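Local coordinates for protein ACDH-11, isoform b (Caenorhabditis elegans, PDB 4Y9J), which belongs to the acyl-CoA dehydrogenase family of flavoproteins and binds flavin-adenine dinucleotide in a four-chain assembly, at residues A183-Q188 / D228-L233; S224-A229 / K281-A286; R273-L278 / T285-L290. One frame throughout, in Å; residues are numbered along the deposited sequence.

Contact 1: residues A183-Q188 / D228-L233; sequences AWTSGQ and DADVAL. With FAD (flavin-adenine dinucleotide), chain E.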
loop_
_atom_site.group_PDB
_atom_site.type_symbol
_atom_site.label_atom_id
_atom_site.label_comp_id
_atom_site.label_asym_id
_atom_site.label_seq_id
_atom_site.Cartn_x
_atom_site.Cartn_y
_atom_site.Cartn_z
ATOM N N ALA B 183 -0.286 14.761 30.437
ATOM C CA ALA B 183 -1.717 14.625 30.201
ATOM C C ALA B 183 -2.092 13.251 29.742
ATOM O O ALA B 183 -1.411 12.661 28.939
ATOM C CB ALA B 183 -2.239 15.665 29.210
ATOM N N TRP B 184 -3.260 12.806 30.140
ATOM C CA TRP B 184 -3.824 11.547 29.688
ATOM C C TRP B 184 -5.094 11.758 28.851
ATOM O O TRP B 184 -5.753 12.826 28.907
ATOM C CB TRP B 184 -4.218 10.664 30.873
ATOM C CG TRP B 184 -3.123 9.894 31.552
ATOM C CD1 TRP B 184 -1.786 9.824 31.182
ATOM C CD2 TRP B 184 -3.248 9.033 32.689
ATOM N NE1 TRP B 184 -1.125 8.988 31.982
ATOM C CE2 TRP B 184 -1.972 8.502 32.944
ATOM C CE3 TRP B 184 -4.291 8.681 33.520
ATOM C CZ2 TRP B 184 -1.708 7.649 34.025
ATOM C CZ3 TRP B 184 -4.020 7.803 34.586
ATOM C CH2 TRP B 184 -2.758 7.309 34.814
ATOM N N THR B 185 -5.484 10.691 28.151
ATOM C CA THR B 185 -6.765 10.615 27.488
ATOM C C THR B 185 -7.444 9.310 27.906
ATOM O O THR B 185 -6.790 8.420 28.440
ATOM C CB THR B 185 -6.662 10.651 25.951
ATOM O OG1 THR B 185 -5.810 9.591 25.458
ATOM C CG2 THR B 185 -6.216 12.002 25.497
ATOM N N SER B 186 -8.763 9.244 27.705
ATOM C CA SER B 186 -9.544 8.074 28.044
ATOM C C SER B 186 -10.261 7.514 26.843
ATOM O O SER B 186 -10.650 8.262 25.946
ATOM C CB SER B 186 -10.570 8.374 29.118
ATOM O OG SER B 186 -11.343 7.233 29.533
ATOM N N GLY B 187 -10.536 6.216 26.910
ATOM C CA GLY B 187 -11.525 5.583 26.023
ATOM C C GLY B 187 -12.767 5.155 26.773
ATOM O O GLY B 187 -12.892 5.421 27.968
ATOM N N GLN B 188 -13.710 4.572 26.044
ATOM C CA GLN B 188 -15.047 4.252 26.538
ATOM C C GLN B 188 -15.370 2.963 25.771
ATOM O O GLN B 188 -15.547 3.008 24.554
ATOM C CB GLN B 188 -16.009 5.404 26.139
ATOM C CG GLN B 188 -17.555 5.170 26.322
ATOM C CD GLN B 188 -18.426 6.240 25.641
ATOM O OE1 GLN B 188 -17.932 7.103 24.914
ATOM N NE2 GLN B 188 -19.761 6.129 25.812
ATOM N N ASP B 228 -4.745 4.224 21.697
ATOM C CA ASP B 228 -3.569 4.903 22.169
ATOM C C ASP B 228 -3.834 5.671 23.549
ATOM O O ASP B 228 -2.886 6.292 24.075
ATOM C CB ASP B 228 -3.124 5.932 21.163
ATOM C CG ASP B 228 -4.193 6.954 20.898
ATOM O OD1 ASP B 228 -5.335 6.603 20.479
ATOM O OD2 ASP B 228 -3.929 8.150 21.081
ATOM N N ALA B 229 -5.060 5.632 24.061
ATOM C CA ALA B 229 -5.395 6.339 25.316
ATOM C C ALA B 229 -4.737 5.672 26.542
ATOM O O ALA B 229 -4.182 4.564 26.438
ATOM C CB ALA B 229 -6.863 6.324 25.516
ATOM N N ASP B 230 -4.782 6.347 27.687
ATOM C CA ASP B 230 -4.133 5.843 28.879
ATOM C C ASP B 230 -5.031 5.015 29.765
ATOM O O ASP B 230 -4.552 4.104 30.454
ATOM C CB ASP B 230 -3.534 7.025 29.633
ATOM C CG ASP B 230 -2.693 7.878 28.716
ATOM O OD1 ASP B 230 -1.546 7.454 28.518
ATOM O OD2 ASP B 230 -3.221 8.891 28.116
ATOM N N VAL B 231 -6.315 5.361 29.804
ATOM C CA VAL B 231 -7.318 4.664 30.609
ATOM C C VAL B 231 -8.586 4.495 29.791
ATOM O O VAL B 231 -8.765 5.098 28.733
ATOM C CB VAL B 231 -7.672 5.414 31.916
ATOM C CG1 VAL B 231 -6.487 5.484 32.850
ATOM C CG2 VAL B 231 -8.239 6.788 31.608
ATOM N N ALA B 232 -9.490 3.687 30.323
ATOM C CA ALA B 232 -10.782 3.495 29.732
ATOM C C ALA B 232 -11.803 3.153 30.787
ATOM O O ALA B 232 -11.497 2.543 31.784
ATOM C CB ALA B 232 -10.725 2.396 28.677
ATOM N N LEU B 233 -13.017 3.566 30.515
ATOM C CA LEU B 233 -14.185 3.149 31.266
ATOM C C LEU B 233 -14.861 2.067 30.481
ATOM O O LEU B 233 -15.012 2.203 29.256
ATOM C CB LEU B 233 -15.094 4.335 31.460
ATOM C CG LEU B 233 -14.523 5.427 32.438
ATOM C CD1 LEU B 233 -15.460 6.609 32.559
ATOM C CD2 LEU B 233 -14.489 4.838 33.803
HETATM P PA FAD E . -27.375 -1.568 16.211
HETATM O O1A FAD E . -28.062 -1.175 17.518
HETATM O O2A FAD E . -27.206 -3.068 15.916
HETATM O O5B FAD E . -28.262 -1.071 14.956
HETATM C C5B FAD E . -28.582 0.312 14.845
HETATM C C4B FAD E . -29.911 0.406 14.149
HETATM O O4B FAD E . -30.837 -0.307 14.996
HETATM C C3B FAD E . -30.397 1.807 13.953
HETATM O O3B FAD E . -31.442 1.891 12.912
HETATM C C2B FAD E . -31.147 1.981 15.260
HETATM O O2B FAD E . -32.096 3.058 15.189
HETATM C C1B FAD E . -31.842 0.604 15.388
HETATM N N9A FAD E . -32.334 0.362 16.757
HETATM C C8A FAD E . -31.591 -0.026 17.841
HETATM N N7A FAD E . -32.388 -0.082 18.948
HETATM C C5A FAD E . -33.665 0.224 18.558
HETATM C C6A FAD E . -34.967 0.334 19.220
HETATM N N6A FAD E . -35.082 0.059 20.550
HETATM N N1A FAD E . -36.021 0.697 18.447
HETATM C C2A FAD E . -35.895 0.983 17.145
HETATM N N3A FAD E . -34.747 0.898 16.474
HETATM C C4A FAD E . -33.621 0.525 17.127
HETATM N N1 FAD E . -18.533 2.080 20.780
HETATM C C2 FAD E . -17.790 2.068 21.928
HETATM O O2 FAD E . -18.342 1.615 22.965
HETATM N N3 FAD E . -16.615 2.590 22.040
HETATM C C4 FAD E . -15.923 3.134 21.067
HETATM O O4 FAD E . -14.810 3.581 21.235
HETATM C C4X FAD E . -16.649 3.174 19.747
HETATM N N5 FAD E . -15.923 3.619 18.629
HETATM C C5X FAD E . -16.704 3.585 17.441
HETATM C C6 FAD E . -16.027 4.093 16.292
HETATM C C7 FAD E . -16.747 4.129 15.051
HETATM C C7M FAD E . -15.996 4.711 13.897
HETATM C C8 FAD E . -18.084 3.574 15.004
HETATM C C8M FAD E . -18.850 3.577 13.671
HETATM C C9 FAD E . -18.750 3.073 16.117
HETATM C C9A FAD E . -18.057 3.039 17.371
HETATM N N10 FAD E . -18.680 2.511 18.468
HETATM C C10 FAD E . -17.948 2.546 19.680
HETATM C "C1'" FAD E . -19.952 1.890 18.389
HETATM C "C2'" FAD E . -21.229 2.738 18.329
HETATM O "O2'" FAD E . -21.582 3.278 19.587
HETATM C "C3'" FAD E . -22.360 1.854 17.811
HETATM O "O3'" FAD E . -22.003 1.552 16.486
HETATM C "C4'" FAD E . -23.700 2.560 17.904
HETATM O "O4'" FAD E . -24.052 2.850 19.259
HETATM C "C5'" FAD E . -24.799 1.741 17.217
HETATM O "O5'" FAD E . -24.902 0.404 17.858
HETATM P P FAD E . -24.669 -0.921 16.882
HETATM O O1P FAD E . -23.455 -0.674 16.078
HETATM O O2P FAD E . -24.794 -2.141 17.760
HETATM O O3P FAD E . -25.988 -0.847 15.916
HETATM O O HOH W 1 -6.185 9.153 22.618
HETATM O O HOH W 2 -3.066 10.082 25.710
#
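Asp-230 lies against Trp-184, and its side chain can be followed outward atom by atom. CB sits over one face of the indole, 3.5 Å from the centroid of the five-membered ring of Trp-184 and 13° off the ring normal, a CH-pi contact. CG stands anti to the carbonyl carbon (chi1 -51°) and stays over the ring, 3.3 Å from Trp-184 CD1; the carboxylate and indole planes are 17° apart. OD1 remains near the pyrrole part of the ring, with CD1 and NE1 of Trp-184 as its nearest neighbours. OD2 turns to the backbone and accepts from Thr-185 N at 2.9 Å on its anti lone pair; water 2 donates to the same oxygen and also bonds Thr-185 OG1. The backbone answers in the other direction, Asp-230 N donating a hydrogen bond to Thr-185 O at 3.0 Å.

Beyond this junction the two segments run as parallel strands. Gly-187 N bonds Val-231 O at 2.8 Å, and Gly-187 O accepts both Leu-233 N and Ser-186 OG. Val-231 CG1 touches Trp-184 CZ3 at 3.8 Å. At the far end Gln-188 O accepts N3 of the flavin at 2.8 Å, tying strand 186-189 of the mixed beta sheet to the cofactor.

Helix 166-175 packs on Trp-184 through Glu-170, Arg-174 and Leu-175, helix 143-158 meets Thr-185, Ser-186 and Gln-188, and strand 252-258 borders strand 231-238 of the acyl-CoA dehydrogenase middle domain, with Lys-258 touching both Trp-184 and Val-231.

Contact 2: residues S224-A229 / K281-A286; sequences SSAVDA and KQLPTA. With FAD (flavin-adenine dinucleotide), chain E.
Ser-225 and Thr-285 meet through their hydroxyls, Thr-285 OG1 donating to Ser-225 OG at 2.8 Å. Ser-225 OG in turn donates a hydrogen bond to FAD N5 at 2.7 Å, a short chain of hydrogen bonds ending at the isoalloxazine. In Ser-225 chi1 of -69° sets OG anti to the carbonyl carbon, where it reaches both partners. Thr-285, which also touches the flavin through CG2, probably helps to orient the serine hydroxyl; Lys-277 NZ donates to its OG1. The backbone of Ser-225 also holds the ring: its N bonds FAD O4 at 2.7 Å, nearly straight at 170°.

Backbone bonds join the strand ends. Ser-224 and Ala-286 are an antiparallel hydrogen-bonded pair, with Ser-224 N to Ala-286 O and Ala-286 N to Ser-224 O; Ser-225 and Thr-285 follow as a non-hydrogen-bonded pair. Ala-226 N adds a bond to Pro-284 O at 2.8 Å, bent to 133° at the hydrogen.

These are neighbouring strands, 214-225 and 285-298, of the beta domain found in the middle of acyl-CoA dehydrogenases, and here their ends form part of the flavin site. Strand 214-225 gives way to a type I beta turn from Ala-226 to Ala-229, closed by Ala-229 N on Ala-226 O.

Van der Waals contacts complete the interface. Leu-283 reaches Ser-225 OG with CD2 at 3.7 Å, and its CD1 meets N and CB of Ala-226. On the sheet face of Ser-224 and Ala-286, Val-227 CG1 packs on Ala-286 CB at 3.9 Å. The side chains of Asp-228 and Pro-284 cross at about a right angle, Asp-228 OD1 3.6 Å from Pro-284 CG; OD2 is salt-bridged to Lys-102.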
loop_
_atom_site.group_PDB
_atom_site.type_symbol
_atom_site.label_atom_id
_atom_site.label_comp_id
_atom_site.label_asym_id
_atom_site.label_seq_id
_atom_site.Cartn_x
_atom_site.Cartn_y
_atom_site.Cartn_z
ATOM N N SER B 224 -13.485 -0.132 19.876
ATOM C CA SER B 224 -12.737 0.613 20.938
ATOM C C SER B 224 -11.867 1.658 20.290
ATOM O O SER B 224 -10.775 1.347 19.791
ATOM C CB SER B 224 -11.860 -0.385 21.704
ATOM O OG SER B 224 -12.642 -1.282 22.398
ATOM N N SER B 225 -12.368 2.868 20.214
ATOM C CA SER B 225 -11.672 3.979 19.640
ATOM C C SER B 225 -10.616 4.595 20.565
ATOM O O SER B 225 -10.727 4.546 21.771
ATOM C CB SER B 225 -12.679 5.043 19.206
ATOM O OG SER B 225 -13.431 4.599 18.104
ATOM N N ALA B 226 -9.551 5.127 19.946
ATOM C CA ALA B 226 -8.432 5.779 20.644
ATOM C C ALA B 226 -7.780 4.817 21.588
ATOM O O ALA B 226 -7.591 5.099 22.787
ATOM C CB ALA B 226 -8.895 7.038 21.369
ATOM N N VAL B 227 -7.401 3.639 21.063
ATOM C CA VAL B 227 -6.635 2.667 21.863
ATOM C C VAL B 227 -5.180 3.081 22.201
ATOM O O VAL B 227 -4.504 2.380 22.916
ATOM C CB VAL B 227 -6.642 1.236 21.216
ATOM C CG1 VAL B 227 -7.938 0.535 21.459
ATOM C CG2 VAL B 227 -6.343 1.265 19.772
ATOM N N ASP B 228 -4.745 4.224 21.697
ATOM C CA ASP B 228 -3.569 4.903 22.169
ATOM C C ASP B 228 -3.834 5.671 23.549
ATOM O O ASP B 228 -2.886 6.292 24.075
ATOM C CB ASP B 228 -3.124 5.932 21.163
ATOM C CG ASP B 228 -4.193 6.954 20.898
ATOM O OD1 ASP B 228 -5.335 6.603 20.479
ATOM O OD2 ASP B 228 -3.929 8.150 21.081
ATOM N N ALA B 229 -5.060 5.632 24.061
ATOM C CA ALA B 229 -5.395 6.339 25.316
ATOM C C ALA B 229 -4.737 5.672 26.542
ATOM O O ALA B 229 -4.182 4.564 26.438
ATOM C CB ALA B 229 -6.863 6.324 25.516
ATOM N N LYS B 281 -10.719 7.798 9.690
ATOM C CA LYS B 281 -9.593 6.946 9.389
ATOM C C LYS B 281 -8.302 7.341 10.196
ATOM O O LYS B 281 -7.429 6.510 10.373
ATOM C CB LYS B 281 -9.266 6.967 7.838
ATOM C CG LYS B 281 -10.334 6.346 6.961
ATOM C CD LYS B 281 -9.853 6.258 5.475
ATOM C CE LYS B 281 -10.805 5.480 4.578
ATOM N NZ LYS B 281 -10.762 4.062 4.973
ATOM N N GLN B 282 -8.235 8.578 10.622
ATOM C CA GLN B 282 -7.177 9.099 11.449
ATOM C C GLN B 282 -7.106 8.399 12.794
ATOM O O GLN B 282 -6.013 8.265 13.381
ATOM C CB GLN B 282 -7.334 10.622 11.723
ATOM C CG GLN B 282 -7.746 11.507 10.542
ATOM C CD GLN B 282 -9.265 11.589 10.350
ATOM O OE1 GLN B 282 -10.028 10.709 10.725
ATOM N NE2 GLN B 282 -9.673 12.644 9.766
ATOM N N LEU B 283 -8.277 8.024 13.290
ATOM C CA LEU B 283 -8.477 7.508 14.647
ATOM C C LEU B 283 -8.220 5.994 14.736
ATOM O O LEU B 283 -8.814 5.234 13.976
ATOM C CB LEU B 283 -9.931 7.841 15.025
ATOM C CG LEU B 283 -10.484 7.212 16.267
ATOM C CD1 LEU B 283 -9.916 7.909 17.478
ATOM C CD2 LEU B 283 -11.995 7.445 16.276
ATOM N N PRO B 284 -7.413 5.528 15.700
ATOM C CA PRO B 284 -7.292 4.072 15.727
ATOM C C PRO B 284 -8.466 3.446 16.459
ATOM O O PRO B 284 -8.674 3.769 17.633
ATOM C CB PRO B 284 -6.029 3.844 16.508
ATOM C CG PRO B 284 -5.751 5.130 17.186
ATOM C CD PRO B 284 -6.379 6.208 16.469
ATOM N N THR B 285 -9.259 2.679 15.782
ATOM C CA THR B 285 -10.389 1.992 16.422
ATOM C C THR B 285 -10.129 0.518 16.278
ATOM O O THR B 285 -9.987 -0.013 15.173
ATOM C CB THR B 285 -11.745 2.413 15.787
ATOM O OG1 THR B 285 -11.955 3.833 15.889
ATOM C CG2 THR B 285 -12.907 1.628 16.366
ATOM N N ALA B 286 -10.089 -0.192 17.402
ATOM C CA ALA B 286 -9.767 -1.612 17.425
ATOM C C ALA B 286 -10.872 -2.469 17.927
ATOM O O ALA B 286 -11.830 -2.003 18.592
ATOM C CB ALA B 286 -8.530 -1.811 18.338
HETATM P PA FAD E . -27.375 -1.568 16.211
HETATM O O1A FAD E . -28.062 -1.175 17.518
HETATM O O2A FAD E . -27.206 -3.068 15.916
HETATM O O5B FAD E . -28.262 -1.071 14.956
HETATM C C5B FAD E . -28.582 0.312 14.845
HETATM C C4B FAD E . -29.911 0.406 14.149
HETATM O O4B FAD E . -30.837 -0.307 14.996
HETATM C C3B FAD E . -30.397 1.807 13.953
HETATM O O3B FAD E . -31.442 1.891 12.912
HETATM C C2B FAD E . -31.147 1.981 15.260
HETATM O O2B FAD E . -32.096 3.058 15.189
HETATM C C1B FAD E . -31.842 0.604 15.388
HETATM N N9A FAD E . -32.334 0.362 16.757
HETATM C C8A FAD E . -31.591 -0.026 17.841
HETATM N N7A FAD E . -32.388 -0.082 18.948
HETATM C C5A FAD E . -33.665 0.224 18.558
HETATM C C6A FAD E . -34.967 0.334 19.220
HETATM N N6A FAD E . -35.082 0.059 20.550
HETATM N N1A FAD E . -36.021 0.697 18.447
HETATM C C2A FAD E . -35.895 0.983 17.145
HETATM N N3A FAD E . -34.747 0.898 16.474
HETATM C C4A FAD E . -33.621 0.525 17.127
HETATM N N1 FAD E . -18.533 2.080 20.780
HETATM C C2 FAD E . -17.790 2.068 21.928
HETATM O O2 FAD E . -18.342 1.615 22.965
HETATM N N3 FAD E . -16.615 2.590 22.040
HETATM C C4 FAD E . -15.923 3.134 21.067
HETATM O O4 FAD E . -14.810 3.581 21.235
HETATM C C4X FAD E . -16.649 3.174 19.747
HETATM N N5 FAD E . -15.923 3.619 18.629
HETATM C C5X FAD E . -16.704 3.585 17.441
HETATM C C6 FAD E . -16.027 4.093 16.292
HETATM C C7 FAD E . -16.747 4.129 15.051
HETATM C C7M FAD E . -15.996 4.711 13.897
HETATM C C8 FAD E . -18.084 3.574 15.004
HETATM C C8M FAD E . -18.850 3.577 13.671
HETATM C C9 FAD E . -18.750 3.073 16.117
HETATM C C9A FAD E . -18.057 3.039 17.371
HETATM N N10 FAD E . -18.680 2.511 18.468
HETATM C C10 FAD E . -17.948 2.546 19.680
HETATM C "C1'" FAD E . -19.952 1.890 18.389
HETATM C "C2'" FAD E . -21.229 2.738 18.329
HETATM O "O2'" FAD E . -21.582 3.278 19.587
HETATM C "C3'" FAD E . -22.360 1.854 17.811
HETATM O "O3'" FAD E . -22.003 1.552 16.486
HETATM C "C4'" FAD E . -23.700 2.560 17.904
HETATM O "O4'" FAD E . -24.052 2.850 19.259
HETATM C "C5'" FAD E . -24.799 1.741 17.217
HETATM O "O5'" FAD E . -24.902 0.404 17.858
HETATM P P FAD E . -24.669 -0.921 16.882
HETATM O O1P FAD E . -23.455 -0.674 16.078
HETATM O O2P FAD E . -24.794 -2.141 17.760
HETATM O O3P FAD E . -25.988 -0.847 15.916
#

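Contact 3: residues R273-L278 / T285-L290; sequences RLKNKL and TAELLL
Arg-273 presents the edge of its guanidinium to Glu-287, whose OE2 lies close to that plane, 2.8 Å from Arg-273 NH1; the carboxylate is turned 73° against it. NH1 meets OE2 on the syn side, 32° out of the carboxylate plane. Lys-275 NZ comes to the same oxygen from the opposite face, 2.7 Å from Glu-287 OE2. This salt-bridge network spans a beta hairpin of strands 269-274 and 285-298 in the middle domain. Two cations on one buried oxygen would be expected to keep Glu-287 ionised; its OE1 is taken by Tyr-220. Arg-273 NH2 also pairs with Asp-429 of the second subunit, and Lys-275 makes cation-pi contacts with Trp-222 and Phe-223.

Backbone bonds join the two strands, from Glu-287 N to Arg-273 O and, at 2.8 Å, from Lys-275 N to Thr-285 O. On the other side of the sheet, Leu-274 CD2 packs on Ala-286 CB at 3.9 Å. Where the hairpin opens toward its loop, water 3 accepts from Thr-285 N. A bend at chi3 (-84°) swings CE of Lys-277 back to Thr-285; its NZ, also bonded to Leu-283 O and Thr-280 O, donates a 2.7 Å hydrogen bond to Thr-285 OG1.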
loop_
_atom_site.group_PDB
_atom_site.type_symbol
_atom_site.label_atom_id
_atom_site.label_comp_id
_atom_site.label_asym_id
_atom_site.label_seq_id
_atom_site.Cartn_x
_atom_site.Cartn_y
_atom_site.Cartn_z
ATOM N N ARG B 273 -7.821 -6.534 15.630
ATOM C CA ARG B 273 -7.619 -5.801 14.401
ATOM C C ARG B 273 -7.990 -4.353 14.551
ATOM O O ARG B 273 -8.658 -3.996 15.517
ATOM C CB ARG B 273 -8.455 -6.428 13.237
ATOM C CG ARG B 273 -9.922 -6.270 13.536
ATOM C CD ARG B 273 -10.810 -7.177 12.719
ATOM N NE ARG B 273 -10.883 -6.679 11.427
ATOM C CZ ARG B 273 -11.934 -6.047 10.903
ATOM N NH1 ARG B 273 -13.012 -5.860 11.571
ATOM N NH2 ARG B 273 -11.877 -5.654 9.643
ATOM N N LEU B 274 -7.535 -3.505 13.636
ATOM C CA LEU B 274 -8.071 -2.194 13.499
ATOM C C LEU B 274 -9.258 -2.235 12.533
ATOM O O LEU B 274 -9.200 -3.006 11.533
ATOM C CB LEU B 274 -7.075 -1.155 13.032
ATOM C CG LEU B 274 -5.886 -0.976 13.975
ATOM C CD1 LEU B 274 -4.937 0.076 13.375
ATOM C CD2 LEU B 274 -6.312 -0.685 15.385
ATOM N N LYS B 275 -10.297 -1.457 12.831
ATOM C CA LYS B 275 -11.394 -1.308 11.871
ATOM C C LYS B 275 -10.935 -0.605 10.593
ATOM O O LYS B 275 -10.040 0.262 10.567
ATOM C CB LYS B 275 -12.553 -0.511 12.470
ATOM C CG LYS B 275 -13.181 -1.068 13.730
ATOM C CD LYS B 275 -13.841 -2.434 13.477
ATOM C CE LYS B 275 -14.602 -2.773 14.718
ATOM N NZ LYS B 275 -15.323 -4.048 14.614
ATOM N N ASN B 276 -11.562 -0.998 9.479
ATOM C CA ASN B 276 -11.426 -0.324 8.191
ATOM C C ASN B 276 -12.658 0.516 7.900
ATOM O O ASN B 276 -13.716 -0.026 7.582
ATOM C CB ASN B 276 -11.207 -1.421 7.129
ATOM C CG ASN B 276 -11.098 -0.864 5.720
ATOM O OD1 ASN B 276 -11.082 0.336 5.456
ATOM N ND2 ASN B 276 -11.095 -1.797 4.774
ATOM N N LYS B 277 -12.552 1.839 8.106
ATOM C CA LYS B 277 -13.726 2.691 8.350
ATOM C C LYS B 277 -13.959 3.628 7.198
ATOM O O LYS B 277 -12.987 4.078 6.528
ATOM C CB LYS B 277 -13.537 3.512 9.613
ATOM C CG LYS B 277 -13.299 2.644 10.849
ATOM C CD LYS B 277 -13.200 3.425 12.145
ATOM C CE LYS B 277 -11.757 3.942 12.290
ATOM N NZ LYS B 277 -11.631 4.904 13.422
ATOM N N LEU B 278 -15.216 3.936 6.947
ATOM C CA LEU B 278 -15.558 4.967 5.952
ATOM C C LEU B 278 -14.826 6.282 6.145
ATOM O O LEU B 278 -14.255 6.895 5.184
ATOM C CB LEU B 278 -17.092 5.231 5.926
ATOM C CG LEU B 278 -17.603 6.420 5.107
ATOM C CD1 LEU B 278 -17.159 6.347 3.636
ATOM C CD2 LEU B 278 -19.134 6.515 5.249
ATOM N N THR B 285 -9.259 2.679 15.782
ATOM C CA THR B 285 -10.389 1.992 16.422
ATOM C C THR B 285 -10.129 0.518 16.278
ATOM O O THR B 285 -9.987 -0.013 15.173
ATOM C CB THR B 285 -11.745 2.413 15.787
ATOM O OG1 THR B 285 -11.955 3.833 15.889
ATOM C CG2 THR B 285 -12.907 1.628 16.366
ATOM N N ALA B 286 -10.089 -0.192 17.402
ATOM C CA ALA B 286 -9.767 -1.612 17.425
ATOM C C ALA B 286 -10.872 -2.469 17.927
ATOM O O ALA B 286 -11.830 -2.003 18.592
ATOM C CB ALA B 286 -8.530 -1.811 18.338
ATOM N N GLU B 287 -10.750 -3.754 17.676
ATOM C CA GLU B 287 -11.456 -4.761 18.439
ATOM C C GLU B 287 -10.491 -5.296 19.499
ATOM O O GLU B 287 -9.340 -5.635 19.180
ATOM C CB GLU B 287 -11.901 -5.923 17.565
ATOM C CG GLU B 287 -12.794 -5.471 16.410
ATOM C CD GLU B 287 -13.098 -6.532 15.369
ATOM O OE1 GLU B 287 -12.907 -7.761 15.641
ATOM O OE2 GLU B 287 -13.547 -6.071 14.273
ATOM N N LEU B 288 -10.979 -5.422 20.704
ATOM C CA LEU B 288 -10.177 -5.853 21.870
ATOM C C LEU B 288 -10.655 -7.137 22.438
ATOM O O LEU B 288 -11.843 -7.277 22.810
ATOM C CB LEU B 288 -10.132 -4.771 22.975
ATOM C CG LEU B 288 -9.671 -3.377 22.545
ATOM C CD1 LEU B 288 -9.778 -2.493 23.789
ATOM C CD2 LEU B 288 -8.332 -3.355 21.920
ATOM N N LEU B 289 -9.725 -8.052 22.654
ATOM C CA LEU B 289 -9.998 -9.246 23.379
ATOM C C LEU B 289 -9.390 -9.095 24.751
ATOM O O LEU B 289 -8.142 -9.042 24.897
ATOM C CB LEU B 289 -9.520 -10.487 22.620
ATOM C CG LEU B 289 -9.594 -11.836 23.321
ATOM C CD1 LEU B 289 -11.003 -12.208 23.748
ATOM C CD2 LEU B 289 -9.077 -13.032 22.506
ATOM N N LEU B 290 -10.264 -9.075 25.744
ATOM C CA LEU B 290 -9.934 -8.948 27.182
ATOM C C LEU B 290 -9.853 -10.307 27.808
ATOM O O LEU B 290 -10.834 -11.088 27.838
ATOM C CB LEU B 290 -10.956 -8.114 27.931
ATOM C CG LEU B 290 -10.876 -6.574 27.888
ATOM C CD1 LEU B 290 -10.511 -5.951 26.599
ATOM C CD2 LEU B 290 -12.134 -5.920 28.384
HETATM O O HOH W 3 -8.924 1.993 12.972
#

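Overall arrangement
All three contacts belong to one mixed sheet and are largely buried, but contact 3 lies farthest from the chain's centre and is the one that other subunits reach. Contacts 1 and 2 share Asp-228 and Ala-229, in the turn between strands 214-225 and 231-238; contacts 2 and 3 share Thr-285 and Ala-286 on strand 285-298, which pairs with strand 214-225 in contact 2 and with strand 269-274 in contact 3. Pairing is parallel in contact 1 and antiparallel in the other two. Charge is used differently: one carboxylate over an indole in contact 1, neutral hydroxyls at the flavin in contact 2, a network of ions in contact 3. Lys-277 NZ links the last two through Leu-283 O.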